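Local coordinates for serpin-ZX (Arabidopsis thaliana, PDB 3LE2), which inhibits proteases such as metacaspase-9 and RD21A through its reactive centre loop, limiting programmed cell death in the plant, at residues 67-70 and 71-74. Numbering follows the deposited sequence.
Sequences STDQ and LNSF
Asn72 leans back over the backbone carbonyl of Thr68, one turn earlier in the same helix. Its CB sits 3.4 Å from Thr68 O, and CG comes closer still, with 3.0 Å between Asn72 CG and Thr68 O. CG lies beside its own backbone N, anti to the carbonyl carbon (chi1 -69°), which turns the side chain toward the start of the helix and lays the amide against that oxygen. At the tip the two branches part. Asn72 ND2 is 3.2 Å from Thr68 O, but the angle is too poor for a hydrogen bond; the carbonyl instead accepts from Asn72 N, at 2.8 Å and nearly straight (167°). What ND2 does reach is a water, which in turn donates to Asp69 OD1 over 2.6 Å. The water thus bridges the Asp69 carboxylate and the Asn72 amide, whose planes are 43° apart; Asp69 OD1 and Asn72 ND2 stand 4.2 Å from each other. OD1 of Asn72 is hydrogen-bonded to the hydroxyl of Tyr120, so both ends of the amide have partners and its rotation is probably well fixed.

The main chain beneath these side chains runs in regular i to i+4 bonds, from Leu71 N to Ser67 O through Phe74 N to Gln70 O. Leu71 is the buried side chain here, packed on Leu60 and Leu63 of helix 54-63 and on Ala48 of helix 37-49, while Phe74 reaches Ile9 of helix 5-25 and meets the ring of Phe65. At the N-terminal end, Ser67 OG accepts from Gln70 N at 3.1 Å. That bond makes Ser67 a serine N-cap, and the whole arrangement is the capped first turns of helix 68-83 of the serpin fold, lying at the surface here and packed on helices 37-49, 54-63 and 5-25.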
loop_
_atom_site.group_PDB
_atom_site.type_symbol
_atom_site.label_atom_id
_atom_site.label_comp_id
_atom_site.label_asym_id
_atom_site.label_seq_id
_atom_site.Cartn_x
_atom_site.Cartn_y
_atom_site.Cartn_z
ATOM N N SER A 67 19.397 11.358 -5.846
ATOM C CA SER A 67 19.048 12.780 -5.905
ATOM C C SER A 67 17.546 13.037 -5.932
ATOM O O SER A 67 16.748 12.149 -6.254
ATOM C CB SER A 67 19.693 13.454 -7.123
ATOM O OG SER A 67 19.036 13.084 -8.327
ATOM N N THR A 68 17.175 14.271 -5.599
ATOM C CA THR A 68 15.790 14.707 -5.693
ATOM C C THR A 68 15.283 14.602 -7.127
ATOM O O THR A 68 14.099 14.353 -7.359
ATOM C CB THR A 68 15.624 16.154 -5.205
ATOM O OG1 THR A 68 16.735 16.934 -5.659
ATOM C CG2 THR A 68 15.575 16.200 -3.692
ATOM N N ASP A 69 16.179 14.804 -8.088
ATOM C CA ASP A 69 15.815 14.649 -9.492
ATOM C C ASP A 69 15.418 13.212 -9.808
ATOM O O ASP A 69 14.437 12.971 -10.511
ATOM C CB ASP A 69 16.958 15.099 -10.398
ATOM C CG ASP A 69 17.013 16.608 -10.557
ATOM O OD1 ASP A 69 16.193 17.311 -9.922
ATOM O OD2 ASP A 69 17.876 17.092 -11.322
ATOM N N GLN A 70 16.184 12.260 -9.289
ATOM C CA GLN A 70 15.864 10.857 -9.468
ATOM C C GLN A 70 14.504 10.559 -8.848
ATOM O O GLN A 70 13.658 9.924 -9.477
ATOM C CB GLN A 70 16.936 9.956 -8.845
ATOM C CG GLN A 70 18.215 9.787 -9.667
ATOM C CD GLN A 70 19.061 8.615 -9.168
ATOM O OE1 GLN A 70 20.077 8.810 -8.494
ATOM N NE2 GLN A 70 18.629 7.388 -9.487
ATOM N N LEU A 71 14.280 11.021 -7.620
ATOM C CA LEU A 71 12.980 10.799 -7.004
ATOM C C LEU A 71 11.879 11.358 -7.875
ATOM O O LEU A 71 10.935 10.641 -8.214
ATOM C CB LEU A 71 12.901 11.426 -5.625
ATOM C CG LEU A 71 13.643 10.679 -4.532
ATOM C CD1 LEU A 71 13.611 11.494 -3.227
ATOM C CD2 LEU A 71 13.045 9.288 -4.356
ATOM N N ASN A 72 12.010 12.638 -8.234
ATOM C CA ASN A 72 10.981 13.346 -9.000
ATOM C C ASN A 72 10.540 12.563 -10.236
ATOM O O ASN A 72 9.346 12.406 -10.489
ATOM C CB ASN A 72 11.461 14.751 -9.400
ATOM C CG ASN A 72 11.584 15.698 -8.207
ATOM O OD1 ASN A 72 11.026 15.452 -7.131
ATOM N ND2 ASN A 72 12.314 16.796 -8.400
ATOM N N SER A 73 11.524 12.060 -10.982
ATOM C CA SER A 73 11.294 11.327 -12.217
ATOM C C SER A 73 10.686 9.960 -11.980
ATOM O O SER A 73 9.798 9.537 -12.715
ATOM C CB SER A 73 12.621 11.126 -12.969
ATOM O OG SER A 73 13.292 12.353 -13.166
ATOM N N PHE A 74 11.208 9.244 -10.990
ATOM C CA PHE A 74 10.693 7.921 -10.669
ATOM C C PHE A 74 9.206 8.062 -10.360
ATOM O O PHE A 74 8.387 7.236 -10.758
ATOM C CB PHE A 74 11.462 7.322 -9.487
ATOM C CG PHE A 74 10.870 6.047 -8.949
ATOM C CD1 PHE A 74 10.920 4.880 -9.682
ATOM C CD2 PHE A 74 10.287 6.012 -7.694
ATOM C CE1 PHE A 74 10.391 3.702 -9.179
ATOM C CE2 PHE A 74 9.752 4.842 -7.190
ATOM C CZ PHE A 74 9.804 3.683 -7.932
HETATM O O HOH W 1 13.830 17.590 -11.079
#